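Local coordinates for putative exported protein (Bordetella pertussis, PDB 2DVZ), which binds glutamate and probably serves as the periplasmic solute receptor of a transport system in the Bug (TctC-like) family, at residues K104-N117 against Q239-M253. Sequence-based numbering, arbitrary orientation.
Sequences KDFQPVTNFANTAN and QPVWYGLLAPKGTPM. With GLU (glutamic acid), chain G.
T115 and Y243 touch on one face of the sheet formed by antiparallel strands 106-115 and 241-248, whose axes run at 154°. From CB, the Y243 ring leaves with CG anti to the carbonyl carbon (chi1 -62°) and crosses the T115 side chain at about a right angle. Its CD2 lies 3.3 Å and its CE2 3.5 Å from T115 OG1, and T115 CB sits in the ring plane at the CE2 edge; OG1 hydrogen-bonds to S281. CE1 and CZ of Y243 each come to 3.2 Å from O of the bound glutamate, and the terminal OH donates a weak hydrogen bond of 2.6 Å to that atom. The side chains of T33 and N196, two other glutamate-binding residues, each approach that of Y243 to about 3 Å.

The backbone ladder carries two classic beta bulges: V109 and T110 both face L245, while F112 and A113 both face Y243. Y243 O accepts from A113 N at 3.2 Å (N-H...O 158°) and only weakly from F112 N; Y243 N donates to A113 O. F112 CZ packs 3.8 Å from L245 CB. At the far end, K249 NZ reaches a lone pair of K104 O at 2.9 Å.

Backbone bonds from N and O of Y243 to strand 106-115 hold the root of a ligand-binding phenol, while T115 borders its edge and leaves the hydroxyl directed at the glutamate carboxylate.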
loop_
_atom_site.group_PDB
_atom_site.type_symbol
_atom_site.label_atom_id
_atom_site.label_comp_id
_atom_site.label_asym_id
_atom_site.label_seq_id
_atom_site.Cartn_x
_atom_site.Cartn_y
_atom_site.Cartn_z
ATOM N N LYS A 104 16.002 3.079 10.823
ATOM C CA LYS A 104 16.599 3.095 12.162
ATOM C C LYS A 104 15.579 3.013 13.307
ATOM O O LYS A 104 15.950 2.661 14.420
ATOM C CB LYS A 104 17.495 4.341 12.367
ATOM C CG LYS A 104 18.584 4.621 11.291
ATOM C CD LYS A 104 19.639 3.476 11.123
ATOM C CE LYS A 104 21.008 3.834 11.739
ATOM N NZ LYS A 104 21.737 2.667 12.378
ATOM N N ASP A 105 14.309 3.348 13.077
ATOM C CA ASP A 105 13.348 3.353 14.192
ATOM C C ASP A 105 12.457 2.158 14.285
ATOM O O ASP A 105 11.640 2.083 15.186
ATOM C CB ASP A 105 12.463 4.606 14.170
ATOM C CG ASP A 105 13.256 5.870 14.354
ATOM O OD1 ASP A 105 14.390 5.771 14.884
ATOM O OD2 ASP A 105 12.757 6.946 13.962
ATOM N N PHE A 106 12.594 1.231 13.341
ATOM C CA PHE A 106 11.773 0.021 13.355
ATOM C C PHE A 106 12.589 -1.246 13.293
ATOM O O PHE A 106 13.560 -1.310 12.576
ATOM C CB PHE A 106 10.722 0.073 12.222
ATOM C CG PHE A 106 9.760 1.199 12.390
ATOM C CD1 PHE A 106 8.779 1.126 13.373
ATOM C CD2 PHE A 106 9.912 2.396 11.657
ATOM C CE1 PHE A 106 7.918 2.186 13.569
ATOM C CE2 PHE A 106 9.038 3.478 11.865
ATOM C CZ PHE A 106 8.047 3.355 12.808
ATOM N N GLN A 107 12.172 -2.242 14.064
ATOM C CA GLN A 107 12.591 -3.618 13.871
ATOM C C GLN A 107 11.558 -4.284 12.930
ATOM O O GLN A 107 10.383 -4.439 13.290
ATOM C CB GLN A 107 12.728 -4.372 15.236
ATOM C CG GLN A 107 12.889 -5.904 15.139
ATOM C CD GLN A 107 14.141 -6.299 14.388
ATOM O OE1 GLN A 107 15.201 -5.909 14.763
ATOM N NE2 GLN A 107 14.007 -7.027 13.293
ATOM N N PRO A 108 11.999 -4.696 11.719
ATOM C CA PRO A 108 11.104 -5.504 10.862
ATOM C C PRO A 108 10.796 -6.900 11.404
ATOM O O PRO A 108 11.663 -7.554 11.965
ATOM C CB PRO A 108 11.873 -5.636 9.552
ATOM C CG PRO A 108 12.871 -4.514 9.593
ATOM C CD PRO A 108 13.274 -4.424 11.058
ATOM N N VAL A 109 9.547 -7.341 11.227
ATOM C CA VAL A 109 9.168 -8.667 11.634
ATOM C C VAL A 109 9.055 -9.571 10.389
ATOM O O VAL A 109 9.729 -10.608 10.304
ATOM C CB VAL A 109 7.856 -8.630 12.445
ATOM C CG1 VAL A 109 7.391 -10.037 12.754
ATOM C CG2 VAL A 109 8.065 -7.789 13.752
ATOM N N THR A 110 8.207 -9.155 9.443
ATOM C CA THR A 110 7.904 -9.922 8.234
ATOM C C THR A 110 7.031 -9.135 7.251
ATOM O O THR A 110 6.177 -8.309 7.636
ATOM C CB THR A 110 7.231 -11.290 8.555
ATOM O OG1 THR A 110 7.380 -12.179 7.438
ATOM C CG2 THR A 110 5.757 -11.114 8.911
ATOM N N ASN A 111 7.285 -9.392 5.974
ATOM C CA ASN A 111 6.408 -8.989 4.901
ATOM C C ASN A 111 5.252 -9.977 4.839
ATOM O O ASN A 111 5.450 -11.162 4.576
ATOM C CB ASN A 111 7.216 -8.937 3.602
ATOM C CG ASN A 111 6.404 -8.531 2.387
ATOM O OD1 ASN A 111 5.175 -8.419 2.422
ATOM N ND2 ASN A 111 7.104 -8.293 1.296
ATOM N N PHE A 112 4.043 -9.485 5.121
ATOM C CA PHE A 112 2.813 -10.259 4.951
ATOM C C PHE A 112 2.566 -10.619 3.494
ATOM O O PHE A 112 2.358 -11.793 3.133
ATOM C CB PHE A 112 1.596 -9.464 5.390
ATOM C CG PHE A 112 1.466 -9.270 6.886
ATOM C CD1 PHE A 112 2.242 -10.019 7.796
ATOM C CD2 PHE A 112 0.521 -8.356 7.387
ATOM C CE1 PHE A 112 2.093 -9.855 9.195
ATOM C CE2 PHE A 112 0.342 -8.202 8.805
ATOM C CZ PHE A 112 1.131 -8.936 9.695
ATOM N N ALA A 113 2.545 -9.608 2.635
ATOM C CA ALA A 113 2.136 -9.865 1.245
ATOM C C ALA A 113 2.708 -8.855 0.297
ATOM O O ALA A 113 2.864 -7.649 0.606
ATOM C CB ALA A 113 0.623 -9.891 1.118
ATOM N N ASN A 114 3.006 -9.356 -0.885
ATOM C CA ASN A 114 3.235 -8.503 -2.004
ATOM C C ASN A 114 1.907 -8.161 -2.675
ATOM O O ASN A 114 1.045 -9.010 -2.800
ATOM C CB ASN A 114 4.224 -9.177 -2.928
ATOM C CG ASN A 114 5.599 -9.236 -2.327
ATOM O OD1 ASN A 114 6.268 -8.210 -2.159
ATOM N ND2 ASN A 114 6.054 -10.433 -2.027
ATOM N N THR A 115 1.746 -6.912 -3.106
ATOM C CA THR A 115 0.446 -6.374 -3.512
ATOM C C THR A 115 0.504 -5.547 -4.796
ATOM O O THR A 115 1.422 -4.718 -4.991
ATOM C CB THR A 115 -0.163 -5.562 -2.376
ATOM O OG1 THR A 115 -0.251 -6.392 -1.221
ATOM C CG2 THR A 115 -1.530 -5.096 -2.695
ATOM N N ALA A 116 -0.487 -5.788 -5.669
ATOM C CA ALA A 116 -0.592 -5.077 -6.947
ATOM C C ALA A 116 -1.147 -3.696 -6.720
ATOM O O ALA A 116 -2.008 -3.496 -5.855
ATOM C CB ALA A 116 -1.510 -5.843 -7.936
ATOM N N ASN A 117 -0.637 -2.746 -7.496
ATOM C CA ASN A 117 -1.284 -1.453 -7.645
ATOM C C ASN A 117 -2.146 -1.434 -8.922
ATOM O O ASN A 117 -2.048 -2.333 -9.778
ATOM C CB ASN A 117 -0.263 -0.318 -7.622
ATOM C CG ASN A 117 0.288 -0.028 -6.234
ATOM O OD1 ASN A 117 1.216 0.786 -6.088
ATOM N ND2 ASN A 117 -0.272 -0.659 -5.216
ATOM N N GLN A 239 5.474 -1.503 -10.930
ATOM C CA GLN A 239 6.019 -1.719 -9.575
ATOM C C GLN A 239 4.928 -2.008 -8.529
ATOM O O GLN A 239 4.108 -1.156 -8.210
ATOM C CB GLN A 239 6.856 -0.517 -9.132
ATOM C CG GLN A 239 8.057 -0.258 -10.020
ATOM C CD GLN A 239 9.237 -1.255 -9.801
ATOM O OE1 GLN A 239 9.160 -2.203 -8.971
ATOM N NE2 GLN A 239 10.328 -1.047 -10.580
ATOM N N PRO A 240 4.891 -3.229 -8.007
ATOM C CA PRO A 240 3.963 -3.451 -6.901
ATOM C C PRO A 240 4.463 -2.892 -5.568
ATOM O O PRO A 240 5.581 -2.354 -5.465
ATOM C CB PRO A 240 3.857 -4.964 -6.837
ATOM C CG PRO A 240 5.086 -5.491 -7.544
ATOM C CD PRO A 240 5.622 -4.439 -8.420
ATOM N N VAL A 241 3.613 -3.032 -4.561
ATOM C CA VAL A 241 3.932 -2.662 -3.183
ATOM C C VAL A 241 3.884 -3.928 -2.286
ATOM O O VAL A 241 3.934 -5.075 -2.793
ATOM C CB VAL A 241 3.001 -1.508 -2.683
ATOM C CG1 VAL A 241 3.180 -0.287 -3.543
ATOM C CG2 VAL A 241 1.512 -1.929 -2.588
ATOM N N TRP A 242 3.807 -3.718 -0.973
ATOM C CA TRP A 242 3.756 -4.794 0.009
ATOM C C TRP A 242 3.269 -4.238 1.339
ATOM O O TRP A 242 3.241 -3.011 1.540
ATOM C CB TRP A 242 5.096 -5.568 0.186
ATOM C CG TRP A 242 6.419 -4.749 0.204
ATOM C CD1 TRP A 242 7.457 -4.911 -0.647
ATOM C CD2 TRP A 242 6.808 -3.690 1.117
ATOM N NE1 TRP A 242 8.470 -4.044 -0.337
ATOM C CE2 TRP A 242 8.114 -3.293 0.755
ATOM C CE3 TRP A 242 6.185 -3.058 2.215
ATOM C CZ2 TRP A 242 8.815 -2.235 1.408
ATOM C CZ3 TRP A 242 6.883 -1.982 2.881
ATOM C CH2 TRP A 242 8.192 -1.600 2.463
ATOM N N TYR A 243 2.848 -5.159 2.202
ATOM C CA TYR A 243 2.395 -4.873 3.556
ATOM C C TYR A 243 3.084 -5.812 4.539
ATOM O O TYR A 243 3.140 -7.002 4.308
ATOM C CB TYR A 243 0.853 -5.005 3.649
ATOM C CG TYR A 243 0.230 -3.994 2.729
ATOM C CD1 TYR A 243 -0.025 -2.683 3.181
ATOM C CD2 TYR A 243 -0.027 -4.310 1.376
ATOM C CE1 TYR A 243 -0.543 -1.716 2.316
ATOM C CE2 TYR A 243 -0.575 -3.358 0.510
ATOM C CZ TYR A 243 -0.813 -2.062 0.974
ATOM O OH TYR A 243 -1.326 -1.115 0.115
ATOM N N GLY A 244 3.597 -5.274 5.637
ATOM C CA GLY A 244 4.282 -6.107 6.609
ATOM C C GLY A 244 4.162 -5.620 8.038
ATOM O O GLY A 244 3.469 -4.639 8.324
ATOM N N LEU A 245 4.867 -6.306 8.936
ATOM C CA LEU A 245 4.717 -6.079 10.345
ATOM C C LEU A 245 6.018 -5.496 10.903
ATOM O O LEU A 245 7.093 -5.961 10.587
ATOM C CB LEU A 245 4.292 -7.371 11.053
ATOM C CG LEU A 245 3.823 -7.241 12.514
ATOM C CD1 LEU A 245 2.553 -6.346 12.745
ATOM C CD2 LEU A 245 3.590 -8.607 13.054
ATOM N N LEU A 246 5.878 -4.463 11.726
ATOM C CA LEU A 246 7.005 -3.725 12.300
ATOM C C LEU A 246 6.838 -3.688 13.792
ATOM O O LEU A 246 5.714 -3.578 14.316
ATOM C CB LEU A 246 7.000 -2.273 11.797
ATOM C CG LEU A 246 7.175 -2.055 10.280
ATOM C CD1 LEU A 246 6.975 -0.565 9.919
ATOM C CD2 LEU A 246 8.538 -2.643 9.698
ATOM N N ALA A 247 7.962 -3.779 14.476
ATOM C CA ALA A 247 8.043 -3.443 15.897
ATOM C C ALA A 247 9.030 -2.263 16.085
ATOM O O ALA A 247 9.891 -1.992 15.202
ATOM C CB ALA A 247 8.484 -4.669 16.711
ATOM N N PRO A 248 8.923 -1.566 17.238
ATOM C CA PRO A 248 9.927 -0.529 17.485
ATOM C C PRO A 248 11.330 -1.119 17.525
ATOM O O PRO A 248 11.532 -2.299 17.890
ATOM C CB PRO A 248 9.522 0.057 18.866
ATOM C CG PRO A 248 8.058 -0.374 19.065
ATOM C CD PRO A 248 7.953 -1.695 18.351
ATOM N N LYS A 249 12.296 -0.318 17.126
ATOM C CA LYS A 249 13.709 -0.713 17.261
ATOM C C LYS A 249 14.024 -1.121 18.733
ATOM O O LYS A 249 13.652 -0.435 19.690
ATOM C CB LYS A 249 14.615 0.431 16.787
ATOM C CG LYS A 249 16.133 0.100 16.762
ATOM C CD LYS A 249 16.609 -0.567 15.419
ATOM C CE LYS A 249 18.073 -0.086 15.058
ATOM N NZ LYS A 249 18.358 1.432 15.333
ATOM N N GLY A 250 14.683 -2.261 18.908
ATOM C CA GLY A 250 15.065 -2.703 20.251
ATOM C C GLY A 250 14.141 -3.749 20.826
ATOM O O GLY A 250 14.446 -4.322 21.872
ATOM N N THR A 251 13.025 -4.014 20.148
ATOM C CA THR A 251 12.114 -5.082 20.558
ATOM C C THR A 251 12.912 -6.398 20.497
ATOM O O THR A 251 13.633 -6.661 19.516
ATOM C CB THR A 251 10.802 -5.079 19.693
ATOM O OG1 THR A 251 10.149 -3.798 19.807
ATOM C CG2 THR A 251 9.826 -6.144 20.106
ATOM N N PRO A 252 12.871 -7.184 21.586
ATOM C CA PRO A 252 13.678 -8.421 21.684
ATOM C C PRO A 252 13.395 -9.393 20.534
ATOM O O PRO A 252 12.256 -9.454 20.014
ATOM C CB PRO A 252 13.195 -9.044 22.983
ATOM C CG PRO A 252 12.680 -7.860 23.805
ATOM C CD PRO A 252 12.050 -6.947 22.794
HETATM N N MSE A 253 14.419 -10.145 20.152
HETATM C CA MSE A 253 14.318 -11.132 19.067
HETATM C C MSE A 253 13.319 -12.232 19.381
HETATM O O MSE A 253 12.666 -12.739 18.484
HETATM C CB MSE A 253 15.708 -11.738 18.708
HETATM C CG MSE A 253 16.677 -10.724 18.085
HETATM SE SE MSE A 253 15.921 -9.797 16.479
HETATM C CE MSE A 253 15.599 -11.363 15.300
HETATM N N GLU G . -1.101 4.085 0.002
HETATM C CA GLU G . -0.885 3.106 1.084
HETATM C C GLU G . 0.291 2.187 0.795
HETATM O O GLU G . 0.196 0.966 0.639
HETATM C CB GLU G . -2.176 2.360 1.408
HETATM C CG GLU G . -3.388 3.305 1.487
HETATM C CD GLU G . -4.462 2.848 2.431
HETATM O OE1 GLU G . -4.250 1.788 3.056
HETATM O OE2 GLU G . -5.517 3.562 2.579
HETATM O OXT GLU G . 1.427 2.687 0.768
HETATM O O HOH W 1 6.003 -6.147 -4.062
HETATM O O HOH W 2 2.894 1.112 -8.837
#